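Local coordinates for protein STIV B116 (Sulfolobus turreted icosahedral virus, PDB 2J85) that probably binds DNA, forms a two-subunit assembly and belongs to a protein family shared by diverse viruses of crenarchaea, at residues A[27-32]-A[59-64]; A[33-38]-A[80-85]; A[57-60]-A[65-68]; A[103-106]-A[111-114]. All coordinates share one frame; numbering follows the deposited sequence.

Interaction 1. Residues A[27-32]-A[59-64]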
# COMPACT_ATOMS: atom_id res chain seq x y z
N LEU A 27 -7.42 -9.68 -9.97
CA LEU A 27 -8.68 -10.41 -10.21
C LEU A 27 -9.51 -9.69 -11.27
O LEU A 27 -9.45 -8.46 -11.35
CB LEU A 27 -9.53 -10.48 -8.94
CG LEU A 27 -9.00 -11.28 -7.77
CD1 LEU A 27 -9.94 -11.23 -6.56
CD2 LEU A 27 -8.67 -12.76 -8.18
N ASP A 28 -10.28 -10.43 -12.06
CA ASP A 28 -11.31 -9.79 -12.90
C ASP A 28 -12.55 -9.62 -12.04
O ASP A 28 -12.59 -10.10 -10.92
CB ASP A 28 -11.58 -10.53 -14.22
CG ASP A 28 -12.12 -11.95 -14.03
OD1 ASP A 28 -12.76 -12.27 -13.01
OD2 ASP A 28 -11.87 -12.77 -14.92
N GLU A 29 -13.54 -8.90 -12.55
CA GLU A 29 -14.78 -8.63 -11.80
C GLU A 29 -15.45 -9.87 -11.28
O GLU A 29 -15.85 -9.91 -10.11
CB GLU A 29 -15.81 -7.97 -12.70
CG GLU A 29 -15.57 -6.52 -13.00
CD GLU A 29 -16.75 -5.93 -13.78
OE1 GLU A 29 -17.90 -5.98 -13.25
OE2 GLU A 29 -16.54 -5.47 -14.93
N GLU A 30 -15.65 -10.84 -12.18
CA GLU A 30 -16.38 -12.04 -11.86
C GLU A 30 -15.73 -12.78 -10.68
O GLU A 30 -16.43 -13.20 -9.77
CB GLU A 30 -16.51 -12.98 -13.08
CG GLU A 30 -17.45 -14.18 -12.78
CD GLU A 30 -17.94 -14.97 -14.00
OE1 GLU A 30 -17.57 -14.64 -15.16
OE2 GLU A 30 -18.71 -15.93 -13.79
N ASP A 31 -14.40 -12.91 -10.70
CA ASP A 31 -13.70 -13.68 -9.67
C ASP A 31 -13.69 -12.94 -8.34
O ASP A 31 -13.80 -13.53 -7.27
CB ASP A 31 -12.28 -14.02 -10.13
CG ASP A 31 -12.28 -14.94 -11.34
OD1 ASP A 31 -13.37 -15.29 -11.83
OD2 ASP A 31 -11.22 -15.32 -11.81
N PHE A 32 -13.59 -11.62 -8.42
CA PHE A 32 -13.72 -10.81 -7.22
C PHE A 32 -15.11 -11.00 -6.54
O PHE A 32 -15.19 -11.24 -5.31
CB PHE A 32 -13.49 -9.33 -7.56
CG PHE A 32 -13.83 -8.38 -6.43
CD1 PHE A 32 -12.90 -8.12 -5.42
CD2 PHE A 32 -15.07 -7.74 -6.41
CE1 PHE A 32 -13.18 -7.21 -4.40
CE2 PHE A 32 -15.38 -6.83 -5.40
CZ PHE A 32 -14.43 -6.55 -4.37
N ASN A 59 -21.85 -3.23 -4.22
CA ASN A 59 -23.19 -3.82 -4.19
C ASN A 59 -23.83 -3.86 -5.56
O ASN A 59 -24.41 -4.87 -5.96
CB ASN A 59 -24.09 -3.11 -3.19
CG ASN A 59 -23.74 -3.47 -1.73
OD1 ASN A 59 -24.16 -2.79 -0.80
ND2 ASN A 59 -22.96 -4.53 -1.54
N THR A 60 -23.68 -2.78 -6.32
CA THR A 60 -24.20 -2.76 -7.68
C THR A 60 -23.47 -3.81 -8.53
O THR A 60 -24.09 -4.61 -9.23
CB THR A 60 -24.06 -1.37 -8.31
OG1 THR A 60 -24.81 -0.43 -7.53
CG2 THR A 60 -24.57 -1.35 -9.75
N LEU A 61 -22.15 -3.81 -8.44
CA LEU A 61 -21.31 -4.69 -9.23
C LEU A 61 -21.54 -6.18 -8.95
O LEU A 61 -21.67 -6.98 -9.87
CB LEU A 61 -19.85 -4.35 -8.96
CG LEU A 61 -18.87 -5.12 -9.82
CD1 LEU A 61 -19.08 -4.67 -11.26
CD2 LEU A 61 -17.50 -4.83 -9.35
N CYS A 62 -21.58 -6.54 -7.68
CA CYS A 62 -21.65 -7.95 -7.29
C CYS A 62 -23.07 -8.42 -6.88
O CYS A 62 -23.31 -9.62 -6.81
CB CYS A 62 -20.67 -8.20 -6.15
SG CYS A 62 -18.94 -7.84 -6.51
N GLY A 63 -23.98 -7.50 -6.59
CA GLY A 63 -25.32 -7.87 -6.15
C GLY A 63 -25.38 -8.15 -4.66
O GLY A 63 -26.34 -8.75 -4.15
N THR A 64 -24.36 -7.70 -3.95
CA THR A 64 -24.24 -7.91 -2.52
C THR A 64 -25.10 -6.86 -1.84
O THR A 64 -25.68 -6.02 -2.51
CB THR A 64 -22.76 -7.84 -2.08
OG1 THR A 64 -22.13 -6.70 -2.68
CG2 THR A 64 -22.02 -9.07 -2.55

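Interaction 2. Residues A[33-38]-A[80-85]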
# COMPACT_ATOMS: atom_id res chain seq x y z
N CYS A 33 -16.17 -10.84 -7.34
CA CYS A 33 -17.54 -10.94 -6.81
C CYS A 33 -17.85 -12.32 -6.29
O CYS A 33 -18.46 -12.46 -5.26
CB CYS A 33 -18.56 -10.56 -7.88
SG CYS A 33 -18.55 -8.80 -8.27
N LEU A 34 -17.41 -13.35 -7.00
CA LEU A 34 -17.61 -14.73 -6.57
C LEU A 34 -16.85 -15.08 -5.26
O LEU A 34 -17.39 -15.75 -4.38
CB LEU A 34 -17.22 -15.68 -7.70
CG LEU A 34 -18.17 -15.81 -8.92
CD1 LEU A 34 -17.52 -16.65 -9.99
CD2 LEU A 34 -19.53 -16.43 -8.53
N LYS A 35 -15.59 -14.64 -5.15
CA LYS A 35 -14.82 -14.83 -3.92
C LYS A 35 -15.46 -14.09 -2.73
O LYS A 35 -15.58 -14.63 -1.63
CB LYS A 35 -13.35 -14.40 -4.14
CG LYS A 35 -12.53 -15.43 -4.95
CD LYS A 35 -11.27 -14.83 -5.56
CE LYS A 35 -10.33 -15.89 -6.16
NZ LYS A 35 -9.92 -16.92 -5.20
N LEU A 36 -15.89 -12.86 -2.97
CA LEU A 36 -16.62 -12.09 -1.98
C LEU A 36 -17.90 -12.79 -1.54
O LEU A 36 -18.16 -12.94 -0.34
CB LEU A 36 -16.93 -10.72 -2.56
CG LEU A 36 -17.88 -9.83 -1.80
CD1 LEU A 36 -17.32 -9.63 -0.40
CD2 LEU A 36 -18.07 -8.52 -2.57
N GLU A 37 -18.69 -13.24 -2.50
CA GLU A 37 -19.91 -13.99 -2.19
C GLU A 37 -19.62 -15.25 -1.39
O GLU A 37 -20.31 -15.53 -0.42
CB GLU A 37 -20.67 -14.33 -3.48
CG GLU A 37 -21.30 -13.11 -4.12
CD GLU A 37 -21.47 -13.23 -5.65
OE1 GLU A 37 -21.38 -14.35 -6.20
OE2 GLU A 37 -21.71 -12.18 -6.29
N LEU A 38 -18.61 -16.00 -1.81
CA LEU A 38 -18.15 -17.18 -1.07
C LEU A 38 -17.79 -16.87 0.38
O LEU A 38 -18.17 -17.59 1.30
CB LEU A 38 -16.93 -17.81 -1.76
CG LEU A 38 -16.49 -19.20 -1.26
CD1 LEU A 38 -17.65 -20.23 -1.30
CD2 LEU A 38 -15.23 -19.74 -2.04
N GLU A 80 -6.37 -13.24 4.64
CA GLU A 80 -6.20 -12.70 3.30
C GLU A 80 -7.06 -11.45 3.15
O GLU A 80 -7.88 -11.14 3.99
CB GLU A 80 -6.50 -13.75 2.23
CG GLU A 80 -7.80 -14.46 2.36
CD GLU A 80 -8.33 -14.98 1.01
OE1 GLU A 80 -8.17 -14.26 -0.01
OE2 GLU A 80 -8.93 -16.08 0.97
N ALA A 81 -6.82 -10.71 2.08
CA ALA A 81 -7.64 -9.56 1.77
C ALA A 81 -8.13 -9.66 0.31
O ALA A 81 -7.46 -10.24 -0.55
CB ALA A 81 -6.84 -8.24 2.02
N LEU A 82 -9.35 -9.17 0.08
CA LEU A 82 -9.91 -8.98 -1.27
C LEU A 82 -10.00 -7.50 -1.42
O LEU A 82 -10.64 -6.83 -0.60
CB LEU A 82 -11.31 -9.58 -1.39
CG LEU A 82 -11.38 -11.10 -1.43
CD1 LEU A 82 -12.82 -11.64 -1.13
CD2 LEU A 82 -10.81 -11.60 -2.79
N ILE A 83 -9.34 -6.97 -2.43
CA ILE A 83 -9.14 -5.54 -2.52
C ILE A 83 -9.77 -4.95 -3.79
O ILE A 83 -9.62 -5.49 -4.87
CB ILE A 83 -7.63 -5.17 -2.43
CG1 ILE A 83 -7.00 -5.92 -1.24
CG2 ILE A 83 -7.46 -3.63 -2.37
CD1 ILE A 83 -5.57 -5.54 -0.88
N ILE A 84 -10.50 -3.83 -3.61
CA ILE A 84 -10.98 -3.01 -4.72
C ILE A 84 -10.23 -1.67 -4.72
O ILE A 84 -10.26 -0.93 -3.73
CB ILE A 84 -12.52 -2.78 -4.68
CG1 ILE A 84 -12.98 -1.97 -5.92
CG2 ILE A 84 -12.94 -2.10 -3.38
CD1 ILE A 84 -14.50 -1.72 -6.02
N MSE A 85 -9.57 -1.38 -5.83
CA MSE A 85 -8.78 -0.17 -5.96
C MSE A 85 -9.44 0.74 -6.98
O MSE A 85 -9.57 0.37 -8.14
CB MSE A 85 -7.36 -0.50 -6.43
CG MSE A 85 -6.67 -1.57 -5.60
SE MSE A 85 -5.21 -0.94 -4.49
CE MSE A 85 -6.28 0.44 -3.58

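Interaction 3. Residues A[57-60]-A[65-68]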
# COMPACT_ATOMS: atom_id res chain seq x y z
N LEU A 57 -21.02 0.98 -5.00
CA LEU A 57 -20.37 0.43 -6.20
C LEU A 57 -20.22 -1.11 -6.15
O LEU A 57 -20.50 -1.81 -7.12
CB LEU A 57 -18.99 1.07 -6.39
CG LEU A 57 -18.32 0.88 -7.75
CD1 LEU A 57 -17.52 2.13 -8.11
CD2 LEU A 57 -17.45 -0.34 -7.77
N VAL A 58 -19.75 -1.61 -5.01
CA VAL A 58 -19.52 -3.05 -4.85
C VAL A 58 -20.85 -3.79 -4.89
O VAL A 58 -20.97 -4.84 -5.54
CB VAL A 58 -18.74 -3.37 -3.54
CG1 VAL A 58 -18.68 -4.87 -3.28
CG2 VAL A 58 -17.32 -2.78 -3.62
N ASN A 59 -21.85 -3.23 -4.22
CA ASN A 59 -23.19 -3.82 -4.19
C ASN A 59 -23.83 -3.86 -5.56
O ASN A 59 -24.41 -4.87 -5.96
CB ASN A 59 -24.09 -3.11 -3.19
CG ASN A 59 -23.74 -3.47 -1.73
OD1 ASN A 59 -24.16 -2.79 -0.80
ND2 ASN A 59 -22.96 -4.53 -1.54
N THR A 60 -23.68 -2.78 -6.32
CA THR A 60 -24.20 -2.76 -7.68
C THR A 60 -23.47 -3.81 -8.53
O THR A 60 -24.09 -4.61 -9.23
CB THR A 60 -24.06 -1.37 -8.31
OG1 THR A 60 -24.81 -0.43 -7.53
CG2 THR A 60 -24.57 -1.35 -9.75
N GLN A 65 -25.21 -6.94 -0.52
CA GLN A 65 -25.96 -5.94 0.24
C GLN A 65 -25.16 -5.48 1.44
O GLN A 65 -25.66 -5.43 2.57
CB GLN A 65 -27.32 -6.52 0.69
CG GLN A 65 -28.05 -7.29 -0.40
CD GLN A 65 -29.53 -7.35 -0.17
OE1 GLN A 65 -30.03 -6.87 0.84
NE2 GLN A 65 -30.25 -7.94 -1.13
N LEU A 66 -23.90 -5.14 1.18
CA LEU A 66 -22.98 -4.72 2.23
C LEU A 66 -23.36 -3.35 2.71
O LEU A 66 -23.81 -2.52 1.93
CB LEU A 66 -21.53 -4.67 1.71
CG LEU A 66 -20.94 -6.00 1.22
CD1 LEU A 66 -19.68 -5.74 0.41
CD2 LEU A 66 -20.70 -6.96 2.37
N GLN A 67 -23.15 -3.14 4.01
CA GLN A 67 -23.22 -1.82 4.62
C GLN A 67 -21.81 -1.44 5.05
O GLN A 67 -20.98 -2.31 5.32
CB GLN A 67 -24.17 -1.86 5.82
CG GLN A 67 -25.63 -1.94 5.43
CD GLN A 67 -26.56 -2.13 6.63
OE1 GLN A 67 -27.20 -3.16 6.77
NE2 GLN A 67 -26.63 -1.14 7.49
N LYS A 68 -21.51 -0.14 5.08
CA LYS A 68 -20.18 0.32 5.44
C LYS A 68 -19.79 -0.09 6.86
O LYS A 68 -20.64 -0.23 7.75
CB LYS A 68 -20.02 1.84 5.25
CG LYS A 68 -20.92 2.72 6.13
CD LYS A 68 -20.35 4.12 6.24
CE LYS A 68 -21.33 5.12 6.80
NZ LYS A 68 -20.86 6.52 6.56

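Interaction 4. Residues A[103-106]-A[111-114]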
# COMPACT_ATOMS: atom_id res chain seq x y z
N ASP A 103 -17.77 0.58 -17.45
CA ASP A 103 -16.95 1.52 -18.22
C ASP A 103 -15.66 1.82 -17.45
O ASP A 103 -14.57 1.65 -17.98
CB ASP A 103 -17.70 2.83 -18.49
CG ASP A 103 -18.68 2.73 -19.65
OD1 ASP A 103 -18.75 1.64 -20.28
OD2 ASP A 103 -19.38 3.74 -19.94
N MSE A 104 -15.82 2.26 -16.20
CA MSE A 104 -14.69 2.50 -15.31
C MSE A 104 -13.76 1.30 -15.31
O MSE A 104 -12.54 1.46 -15.43
CB MSE A 104 -15.18 2.76 -13.89
CG MSE A 104 -15.81 4.11 -13.71
SE MSE A 104 -16.37 4.45 -11.87
CE MSE A 104 -14.62 4.40 -10.99
N TYR A 105 -14.34 0.11 -15.19
CA TYR A 105 -13.55 -1.12 -15.13
C TYR A 105 -12.80 -1.36 -16.45
O TYR A 105 -11.58 -1.60 -16.43
CB TYR A 105 -14.42 -2.32 -14.76
CG TYR A 105 -13.71 -3.65 -14.86
CD1 TYR A 105 -12.72 -4.01 -13.95
CD2 TYR A 105 -14.04 -4.56 -15.86
CE1 TYR A 105 -12.06 -5.24 -14.04
CE2 TYR A 105 -13.40 -5.79 -15.96
CZ TYR A 105 -12.41 -6.13 -15.05
OH TYR A 105 -11.79 -7.35 -15.19
N ARG A 106 -13.50 -1.28 -17.58
CA ARG A 106 -12.86 -1.44 -18.89
C ARG A 106 -11.83 -0.33 -19.14
O ARG A 106 -10.80 -0.57 -19.78
CB ARG A 106 -13.89 -1.48 -20.02
CG ARG A 106 -13.27 -1.67 -21.42
CD ARG A 106 -14.22 -2.32 -22.45
NE ARG A 106 -14.68 -3.64 -22.03
CZ ARG A 106 -15.41 -4.48 -22.76
NH1 ARG A 106 -15.76 -4.16 -24.01
NH2 ARG A 106 -15.78 -5.65 -22.25
N SER A 111 -9.74 -1.72 -10.32
CA SER A 111 -8.99 -2.97 -10.36
C SER A 111 -9.26 -3.75 -9.08
O SER A 111 -9.63 -3.17 -8.05
CB SER A 111 -7.49 -2.69 -10.46
OG SER A 111 -7.17 -1.92 -11.60
N PHE A 112 -9.07 -5.06 -9.15
CA PHE A 112 -9.33 -5.94 -8.02
C PHE A 112 -8.12 -6.79 -7.77
O PHE A 112 -7.41 -7.15 -8.70
CB PHE A 112 -10.55 -6.83 -8.28
CG PHE A 112 -11.77 -6.08 -8.68
CD1 PHE A 112 -12.12 -5.96 -10.00
CD2 PHE A 112 -12.57 -5.50 -7.72
CE1 PHE A 112 -13.26 -5.27 -10.36
CE2 PHE A 112 -13.72 -4.81 -8.07
CZ PHE A 112 -14.06 -4.69 -9.40
N TYR A 113 -7.86 -7.06 -6.49
CA TYR A 113 -6.69 -7.84 -6.09
C TYR A 113 -7.05 -8.74 -4.95
O TYR A 113 -8.03 -8.52 -4.22
CB TYR A 113 -5.50 -6.96 -5.69
CG TYR A 113 -5.11 -5.97 -6.76
CD1 TYR A 113 -5.71 -4.72 -6.81
CD2 TYR A 113 -4.16 -6.29 -7.74
CE1 TYR A 113 -5.39 -3.82 -7.82
CE2 TYR A 113 -3.83 -5.37 -8.76
CZ TYR A 113 -4.46 -4.14 -8.78
OH TYR A 113 -4.21 -3.18 -9.73
N GLU A 114 -6.25 -9.79 -4.81
CA GLU A 114 -6.36 -10.63 -3.66
C GLU A 114 -4.96 -10.71 -3.07
O GLU A 114 -4.00 -10.88 -3.82
CB GLU A 114 -6.88 -11.99 -4.06
CG GLU A 114 -7.14 -12.90 -2.89
CD GLU A 114 -7.71 -14.22 -3.31
OE1 GLU A 114 -7.73 -14.53 -4.54
OE2 GLU A 114 -8.14 -14.96 -2.40

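Interaction 1. Residues A[27-32]-A[59-64]
Glu29, in the first turn of helix 29-41, and Leu61, in the last turn of helix 52-62, are the closest backbone positions of this contact, with their CA atoms 8.0 Å apart. Beside them, Phe32 reaches over to Cys62. Its CG is anti to the backbone N (chi1 170°), which directs the ring across the gap until CE2 lies 3.9 Å from Cys62 SG, with CD2 just as near. The sulfur sits obliquely to the ring, 5.0 Å from its centroid and 72° off the ring normal, so it touches one flank of the phenyl group in a Cys sulfur-aromatic contact. Cys62 SG is not a thiol but half of a disulfide with Cys33 SG, and Cys33 directly follows Phe32 in the chain. The carboxylate end of Glu29 reaches the CD1 branch of Leu61, although the modelled spacing there is too short to be trusted. Both helix ends are finished locally. Asp28 is the N-cap of helix 29-41, its OD1 accepting from Asp31 N at 2.9 Å and 161°, while Gly63 takes a positive phi after helix 52-62 and gives its N to Asn59 O at 2.7 Å. Phe112 of strand 110-117 meets the ring of Phe32 and also touches Glu29 and Leu61. The bridging chemistry is therefore covalent and apolar: the disulfide fixes the start of one helix to the end of another at close range, and the buried Phe32 ring covers one flank of its Cys62 sulfur.

Interaction 2. Residues A[33-38]-A[80-85]
Leu82 carries the contact, pointing its side chain from strand 80-86 at the backbone and CB atoms on the sheet-facing flank of helix 29-41. Its two methyls divide the work. CD1 rests on the backbone between Lys35 and Leu36, 3.8 Å from Leu36 N and 3.9 Å from Lys35 C, while CD2 lies 4.0 Å from Lys35 CB. Leu36 adds a looser touch, with CB 4.4 Å from Leu82 CD1. A chi1 of -73° tucks CG of Leu82 beside its backbone N and spreads the fork against the helix instead of along the strand. Farther out, Leu36 is packed among Leu6, Val58 and Thr64, and the backbone of Leu82 is hydrogen-bonded to Phe5 and Thr7 of the adjoining strand 4-7. The Lys35 chain passes the leucine and bends near its end, bringing NZ into a long, weak ion pair with Glu114 OE1; Glu80 OE1 stays 6.1 Å from Lys35 NZ. On the other face of the strand, Ile83 and Met85, a selenomethionine, pack on Ile12 of the second subunit. Between helix and strand the touching atoms are thus mainly carbon, which holds helix 29-41 to the sheet by dispersion and burial. At the margin, the closeness of the Glu80 and Glu114 carboxylates may raise the pKa of one of them, and the weakly paired Lys35 could offset part of their repulsion.

Interaction 3. Residues A[57-60]-A[65-68]
Leu66 lays its branched end beside Val58 and its CB and CG against the amide of Asn59, two neighbouring side chains on the flank of helix 52-62. The methyl pair is the apolar part: Leu66 CD1 is 3.9 Å from Val58 CG1, and the two chains meet at a slant. Val58 places CG1 opposite its backbone N (chi1 172°), which turns this methyl to Leu66 and also to Leu36 of helix 29-41, while CG2 packs on Ile84 of the sheet. In Leu66, a chi1 of -61° keeps CG on the side of the backbone N, which sets its fork against helix 52-62, where it also reaches Ile55, and against Leu40 of helix 29-41. Asn59 supplies the polar part. Its carboxamide lies against the main chain where the loop turns, with CG 3.4 Å from Leu66 N. The amide may well be turned over in the model, so its N and O cannot be assigned to partners, but either way a polar group sits among the N and O atoms of Leu66. The backbones come closest between Asn59 and Gln65, at 5.6 Å from CA to CA, and the side chain of Gln65 starts off away from the helix. Farther along, Lys68 touches Asp52 and Ile55, close to the beginning of the same helix. The arrangement is that of a helix ended by a glycine turn, after which the irregular chain doubles back along the helix it has just left. One leucine of this returning loop sits between helices 29-41 and 52-62, touching Leu40 of the one and Ile55 and Val58 of the other.

Interaction 4. Residues A[103-106]-A[111-114]
Tyr105 extends its CG away from the backbone N (chi1 172°), whereas Phe112 swings its CG away from the carbonyl carbon (chi1 -53°), and these two settings bring the rings together across the turn between helix and strand. Neither CB aims straight at the opposite segment; it is the outer part of each side chain that closes the gap. The nearest atoms are Tyr105 CD1 and Phe112 CE1, 3.8 Å apart, followed by Tyr105 CE1, which is 3.9 Å from Phe112 CE1. One flank of the tyrosine ring thus meets the corner of the phenyl group. The ring planes are inclined at 41° and the centroids are 5.9 Å apart, an oblique pairing, and the long directions of the two side chains cross at nearly a right angle. The CA atoms nearest across the segments are those of Tyr105 and Ser111, at 6.9 Å. Beyond the pair, the tyrosine also touches Asp28 and Glu29, while Phe112 packs on Leu27 and Ile84. Its neighbour Tyr113 departs to the other face of the strand, where it meets Phe18 and Ile12 of the second subunit. This is a helix-turn-strand unit: helix 98-106 ends, a short turn redirects the chain, and strand 110-117 enters the mixed sheet between strands 20-27 and 80-86, antiparallel to both. The aromatic pair fastens the last turn of the helix to the first residues of that strand, on the helix-covered side of the sheet.

In the fold
All four contacts lie on or beside the helical layer that covers one face of the five-stranded mixed sheet, leaving the other sheet face for the second subunit. Interactions 1 and 2 share helix 29-41, with centres about 8 Å apart, and the Cys33-Cys62 disulfide joins them directly. Interactions 1 and 3 share helix 52-62, centres about 10 Å apart. Interaction 4, its centre about 9 Å from that of interaction 1, meets it through Phe112 and reaches interaction 2 through the neighbouring strands 80-86 and 110-117. Along the chain the segments of interactions 1 and 2 alternate, interaction 3 falls within the loop closed by interaction 2, and interaction 4 comes last, tying early and late parts into one unit.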